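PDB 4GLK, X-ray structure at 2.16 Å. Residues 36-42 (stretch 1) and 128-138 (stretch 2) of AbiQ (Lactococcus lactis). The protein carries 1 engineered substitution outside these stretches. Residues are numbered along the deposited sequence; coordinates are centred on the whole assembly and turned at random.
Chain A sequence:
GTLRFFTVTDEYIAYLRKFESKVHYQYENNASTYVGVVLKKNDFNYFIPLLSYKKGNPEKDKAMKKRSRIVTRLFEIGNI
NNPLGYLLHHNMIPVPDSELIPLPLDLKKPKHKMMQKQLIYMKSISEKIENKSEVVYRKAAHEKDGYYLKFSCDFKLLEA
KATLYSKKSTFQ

Stretch 1 (36-42) GVVLKKN
Stretch 2 128-138: KIENKSEVVYR

No conventional hydrogen bond joins these two stretches among the modelled atoms; the polar link between their backbones is a CA-H...O contact. E130 CA lies 3.3 Å from V38 O, with an angle of 155° at the hydrogen. This is also where the backbones come nearest, V38 CA and E130 CA being 5.0 Å apart. The two stretches bury 364 Å² in total.

Stretch 2 is helical throughout, and the helix runs on past both ends. Its phi/psi values stay near -63/-45. The i to i+4 bonds are regular, from K132 N to K128 O at 2.8 Å through S133 N to I129 O at 3.1 Å to R138 N to E134 O at 2.9 Å.

Stretch 1 enters as a strand at G36 (phi/psi -172/175). The peptide bond before V37 is cis, and V37 has phi/psi -85/131. The chain turns a corner at V38 (-98/-23). It is extended again at L39 (-157/119) and K40 (-107/92), in a weakly bonded strand. K41 (-129/71) and N42 (-121/-35) follow as loop, with a second cis peptide bond between them. From V38 to K41 the chain meets the helix in ascending order: V38 at I129, E130 and S133, L39 at S133, E134 and Y137, K41 at Y137.

V38 and L39 carry most of the contact. The CA-to-CB bond of V38 points sideways, and its chi1 is m (-58°). V38 CG1 packs on I129 CG2 at 3.7 Å, an apolar pairing of buried side chains; I129 is m, t. V38 CG2 reaches S133 OG at 3.6 Å. S133 is m and points toward stretch 1. Its hydroxyl is hydrogen-bonded elsewhere in the structure, so it can face a methyl group without an unmet polar need.

L39 also starts sideways, but the end of its side chain comes nearer the helix. Its chi1 is between wells at -131°, and chi2 is t (-154°). L39 CD1 lies 3.8 Å from S133 O and 3.8 Å from Y137 CB. S133 O already accepts the helix bond from Y137 N at 2.8 Å. L39 CD2 meets E134 CG at 3.9 Å. The E134 contact is with the aliphatic part of its side chain. Its carboxylate is engaged within the helix: R138 NH2 forms a salt bridge to E134 OE1 at 2.8 Å, and R138 NE adds a weak hydrogen bond to E134 OE1 at 3.3 Å.

Y137 points toward stretch 1, with chi1 t (-173°) and chi2 84°. L39 CD1 approaches its ring obliquely. Y137 OH is 4.0 Å from K41 O and is hydrogen-bonded elsewhere in the structure. K41 points toward the helix, but its side chain is not modelled beyond CB.

At the E130 end, V37 O is 4.2 Å from E130 OE2, a loose approach. E130 is m, t.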

ATOM      1  N   GLY A  36      -1.282  -4.553   4.958  1.00 26.50           N
ATOM      2  CA  GLY A  36      -1.911  -5.695   4.315  1.00 26.69           C
ATOM      3  C   GLY A  36      -2.442  -6.735   5.268  1.00 29.43           C
ATOM      4  O   GLY A  36      -2.214  -6.639   6.478  1.00 28.52           O
ATOM      5  N   VAL A  37      -3.135  -7.764   4.741  1.00 26.58           N
ATOM      6  CA  VAL A  37      -3.465  -7.979   3.317  1.00 26.77           C
ATOM      7  C   VAL A  37      -4.746  -7.206   2.987  1.00 34.54           C
ATOM      8  O   VAL A  37      -5.731  -7.272   3.718  1.00 32.29           O
ATOM      9  CB  VAL A  37      -3.600  -9.486   2.965  1.00 29.29           C
ATOM     10  CG1 VAL A  37      -3.795  -9.700   1.472  1.00 28.08           C
ATOM     11  CG2 VAL A  37      -2.392 -10.274   3.464  1.00 29.20           C
ATOM     12  N   VAL A  38      -4.692  -6.444   1.901  1.00 33.42           N
ATOM     13  CA  VAL A  38      -5.794  -5.612   1.443  1.00 33.48           C
ATOM     14  C   VAL A  38      -6.566  -6.337   0.342  1.00 37.50           C
ATOM     15  O   VAL A  38      -7.722  -6.022   0.081  1.00 34.96           O
ATOM     16  CB  VAL A  38      -5.255  -4.239   0.959  1.00 37.79           C
ATOM     17  CG1 VAL A  38      -4.481  -3.526   2.071  1.00 38.26           C
ATOM     18  CG2 VAL A  38      -4.397  -4.375  -0.309  1.00 36.89           C
ATOM     19  N   LEU A  39      -5.900  -7.281  -0.326  1.00 36.41           N
ATOM     20  CA  LEU A  39      -6.444  -8.006  -1.470  1.00 37.63           C
ATOM     21  C   LEU A  39      -5.693  -9.333  -1.590  1.00 44.02           C
ATOM     22  O   LEU A  39      -4.466  -9.355  -1.729  1.00 43.48           O
ATOM     23  CB  LEU A  39      -6.225  -7.171  -2.764  1.00 37.53           C
ATOM     24  CG  LEU A  39      -7.380  -6.909  -3.766  1.00 41.96           C
ATOM     25  CD1 LEU A  39      -6.813  -6.656  -5.155  1.00 41.14           C
ATOM     26  CD2 LEU A  39      -8.375  -8.055  -3.841  1.00 43.32           C
ATOM     27  N   LYS A  40      -6.425 -10.428  -1.469  1.00 43.20           N
ATOM     28  CA  LYS A  40      -5.899 -11.774  -1.602  1.00 44.60           C
ATOM     29  C   LYS A  40      -6.485 -12.174  -2.959  1.00 53.27           C
ATOM     30  O   LYS A  40      -7.654 -12.572  -3.046  1.00 54.08           O
ATOM     31  CB  LYS A  40      -6.403 -12.638  -0.427  1.00 46.91           C
ATOM     32  CG  LYS A  40      -6.041 -14.109  -0.503  1.00 58.87           C
ATOM     33  CD  LYS A  40      -7.275 -14.973  -0.251  1.00 68.73           C
ATOM     34  CE  LYS A  40      -7.180 -16.376  -0.812  1.00 72.86           C
ATOM     35  NZ  LYS A  40      -6.111 -17.181  -0.157  1.00 73.43           N
ATOM     36  N   LYS A  41      -5.724 -11.925  -4.033  1.00 52.05           N
ATOM     37  CA  LYS A  41      -6.241 -12.149  -5.378  1.00 53.97           C
ATOM     38  C   LYS A  41      -5.350 -12.998  -6.301  1.00 61.85           C
ATOM     39  O   LYS A  41      -4.816 -12.460  -7.276  1.00 62.91           O
ATOM     40  CB  LYS A  41      -6.647 -10.810  -6.032  1.00 56.90           C
ATOM     41  N   ASN A  42      -5.233 -14.339  -6.062  1.00 58.77           N
ATOM     42  CA  ASN A  42      -5.791 -15.098  -4.925  1.00 57.79           C
ATOM     43  C   ASN A  42      -4.689 -15.797  -4.141  1.00 59.38           C
ATOM     44  O   ASN A  42      -4.759 -15.875  -2.912  1.00 59.41           O
ATOM     45  CB  ASN A  42      -6.896 -16.066  -5.346  1.00 60.92           C
ATOM     46  CG  ASN A  42      -8.295 -15.512  -5.143  1.00 89.47           C
ATOM     47  OD1 ASN A  42      -8.775 -15.340  -4.013  1.00 82.52           O
ATOM     48  ND2 ASN A  42      -8.989 -15.233  -6.237  1.00 83.06           N
ATOM     49  N   LYS A 128     -13.867  -1.021   2.962  1.00 23.00           N
ATOM     50  CA  LYS A 128     -13.632   0.009   1.955  1.00 22.24           C
ATOM     51  C   LYS A 128     -12.235  -0.192   1.377  1.00 24.22           C
ATOM     52  O   LYS A 128     -12.079  -0.116   0.170  1.00 23.74           O
ATOM     53  CB  LYS A 128     -13.731   1.384   2.607  1.00 23.48           C
ATOM     54  CG  LYS A 128     -13.294   2.529   1.744  1.00 25.81           C
ATOM     55  CD  LYS A 128     -13.131   3.736   2.627  1.00 37.58           C
ATOM     56  CE  LYS A 128     -12.884   4.962   1.829  1.00 40.80           C
ATOM     57  NZ  LYS A 128     -14.159   5.620   1.483  1.00 55.47           N
ATOM     58  N   ILE A 129     -11.237  -0.483   2.236  1.00 22.47           N
ATOM     59  CA  ILE A 129      -9.850  -0.722   1.794  1.00 20.96           C
ATOM     60  C   ILE A 129      -9.809  -1.894   0.846  1.00 26.18           C
ATOM     61  O   ILE A 129      -9.226  -1.790  -0.236  1.00 26.21           O
ATOM     62  CB  ILE A 129      -8.866  -0.870   2.989  1.00 22.15           C
ATOM     63  CG1 ILE A 129      -8.763   0.469   3.742  1.00 22.81           C
ATOM     64  CG2 ILE A 129      -7.473  -1.318   2.505  1.00 20.85           C
ATOM     65  CD1 ILE A 129      -8.042   0.403   5.017  1.00 28.09           C
ATOM     66  N   GLU A 130     -10.431  -3.009   1.250  1.00 24.76           N
ATOM     67  CA  GLU A 130     -10.472  -4.235   0.449  1.00 24.91           C
ATOM     68  C   GLU A 130     -11.173  -4.005  -0.887  1.00 25.34           C
ATOM     69  O   GLU A 130     -10.601  -4.347  -1.922  1.00 24.80           O
ATOM     70  CB  GLU A 130     -11.109  -5.390   1.234  1.00 26.99           C
ATOM     71  CG  GLU A 130     -10.191  -5.953   2.315  1.00 49.69           C
ATOM     72  CD  GLU A 130     -10.709  -7.084   3.189  1.00 79.26           C
ATOM     73  OE1 GLU A 130     -11.869  -7.524   3.002  1.00 84.76           O
ATOM     74  OE2 GLU A 130      -9.941  -7.538   4.065  1.00 74.83           O
ATOM     75  N   ASN A 131     -12.335  -3.313  -0.870  1.00 21.70           N
ATOM     76  CA  ASN A 131     -13.121  -3.009  -2.081  1.00 22.87           C
ATOM     77  C   ASN A 131     -12.489  -2.025  -3.034  1.00 24.62           C
ATOM     78  O   ASN A 131     -12.522  -2.257  -4.240  1.00 23.93           O
ATOM     79  CB  ASN A 131     -14.545  -2.643  -1.765  1.00 23.31           C
ATOM     80  CG  ASN A 131     -15.363  -3.865  -1.452  1.00 38.58           C
ATOM     81  OD1 ASN A 131     -15.910  -4.496  -2.339  1.00 35.77           O
ATOM     82  ND2 ASN A 131     -15.426  -4.251  -0.190  1.00 25.90           N
ATOM     83  N   LYS A 132     -11.858  -0.977  -2.511  1.00 21.28           N
ATOM     84  CA  LYS A 132     -11.159  -0.021  -3.367  1.00 21.78           C
ATOM     85  C   LYS A 132      -9.930  -0.637  -4.034  1.00 25.28           C
ATOM     86  O   LYS A 132      -9.607  -0.266  -5.152  1.00 23.91           O
ATOM     87  CB  LYS A 132     -10.759   1.251  -2.622  1.00 24.45           C
ATOM     88  CG  LYS A 132     -10.517   2.357  -3.634  1.00 30.28           C
ATOM     89  CD  LYS A 132      -9.543   3.362  -3.209  1.00 37.07           C
ATOM     90  CE  LYS A 132     -10.229   4.452  -2.473  1.00 32.85           C
ATOM     91  NZ  LYS A 132      -9.695   5.766  -2.855  1.00 37.57           N
ATOM     92  N   SER A 133      -9.228  -1.553  -3.339  1.00 22.30           N
ATOM     93  CA  SER A 133      -8.083  -2.261  -3.922  1.00 21.42           C
ATOM     94  C   SER A 133      -8.546  -3.111  -5.098  1.00 24.03           C
ATOM     95  O   SER A 133      -7.889  -3.119  -6.140  1.00 23.73           O
ATOM     96  CB  SER A 133      -7.361  -3.089  -2.866  1.00 22.80           C
ATOM     97  OG  SER A 133      -6.747  -2.177  -1.970  1.00 30.69           O
ATOM     98  N   GLU A 134      -9.701  -3.772  -4.947  1.00 21.43           N
ATOM     99  CA  GLU A 134     -10.359  -4.596  -5.967  1.00 21.96           C
ATOM    100  C   GLU A 134     -10.747  -3.742  -7.156  1.00 23.75           C
ATOM    101  O   GLU A 134     -10.468  -4.152  -8.275  1.00 22.57           O
ATOM    102  CB  GLU A 134     -11.629  -5.257  -5.406  1.00 24.11           C
ATOM    103  CG  GLU A 134     -11.623  -6.763  -5.468  1.00 38.73           C
ATOM    104  CD  GLU A 134     -12.993  -7.334  -5.161  1.00 72.25           C
ATOM    105  OE1 GLU A 134     -13.718  -7.665  -6.127  1.00 68.94           O
ATOM    106  OE2 GLU A 134     -13.358  -7.418  -3.964  1.00 68.76           O
ATOM    107  N   VAL A 135     -11.402  -2.569  -6.923  1.00 20.06           N
ATOM    108  CA  VAL A 135     -11.757  -1.639  -8.007  1.00 20.76           C
ATOM    109  C   VAL A 135     -10.462  -1.253  -8.761  1.00 23.41           C
ATOM    110  O   VAL A 135     -10.387  -1.413  -9.954  1.00 23.48           O
ATOM    111  CB  VAL A 135     -12.504  -0.377  -7.494  1.00 25.64           C
ATOM    112  CG1 VAL A 135     -12.622   0.691  -8.586  1.00 24.85           C
ATOM    113  CG2 VAL A 135     -13.887  -0.730  -6.963  1.00 26.14           C
ATOM    114  N   VAL A 136      -9.445  -0.804  -8.064  1.00 20.95           N
ATOM    115  CA  VAL A 136      -8.168  -0.385  -8.682  1.00 21.36           C
ATOM    116  C   VAL A 136      -7.552  -1.550  -9.505  1.00 25.78           C
ATOM    117  O   VAL A 136      -7.134  -1.349 -10.650  1.00 25.35           O
ATOM    118  CB  VAL A 136      -7.192   0.175  -7.603  1.00 23.57           C
ATOM    119  CG1 VAL A 136      -5.822   0.461  -8.188  1.00 22.68           C
ATOM    120  CG2 VAL A 136      -7.763   1.438  -6.955  1.00 23.03           C
ATOM    121  N   TYR A 137      -7.540  -2.757  -8.923  1.00 21.47           N
ATOM    122  CA  TYR A 137      -6.999  -3.968  -9.567  1.00 20.90           C
ATOM    123  C   TYR A 137      -7.716  -4.275 -10.882  1.00 24.18           C
ATOM    124  O   TYR A 137      -7.061  -4.378 -11.919  1.00 22.75           O
ATOM    125  CB  TYR A 137      -7.086  -5.160  -8.614  1.00 21.93           C
ATOM    126  CG  TYR A 137      -6.403  -6.413  -9.114  1.00 25.95           C
ATOM    127  CD1 TYR A 137      -5.038  -6.608  -8.925  1.00 27.73           C
ATOM    128  CD2 TYR A 137      -7.127  -7.425  -9.738  1.00 27.53           C
ATOM    129  CE1 TYR A 137      -4.410  -7.777  -9.349  1.00 29.20           C
ATOM    130  CE2 TYR A 137      -6.508  -8.602 -10.164  1.00 28.43           C
ATOM    131  CZ  TYR A 137      -5.149  -8.768  -9.974  1.00 34.16           C
ATOM    132  OH  TYR A 137      -4.532  -9.919 -10.394  1.00 37.46           O
ATOM    133  N   ARG A 138      -9.056  -4.356 -10.847  1.00 21.29           N
ATOM    134  CA  ARG A 138      -9.884  -4.676 -12.005  1.00 21.78           C
ATOM    135  C   ARG A 138      -9.821  -3.602 -13.085  1.00 27.68           C
ATOM    136  O   ARG A 138      -9.631  -3.937 -14.260  1.00 28.04           O
ATOM    137  CB  ARG A 138     -11.335  -4.946 -11.589  1.00 19.65           C
ATOM    138  CG  ARG A 138     -11.505  -6.182 -10.714  1.00 19.53           C
ATOM    139  CD  ARG A 138     -12.980  -6.447 -10.519  1.00 28.64           C
ATOM    140  NE  ARG A 138     -13.270  -7.316  -9.374  1.00 31.01           N
ATOM    141  CZ  ARG A 138     -13.874  -8.494  -9.468  1.00 56.25           C
ATOM    142  NH1 ARG A 138     -14.206  -8.991 -10.652  1.00 57.64           N
ATOM    143  NH2 ARG A 138     -14.130  -9.199  -8.374  1.00 47.53           N
TER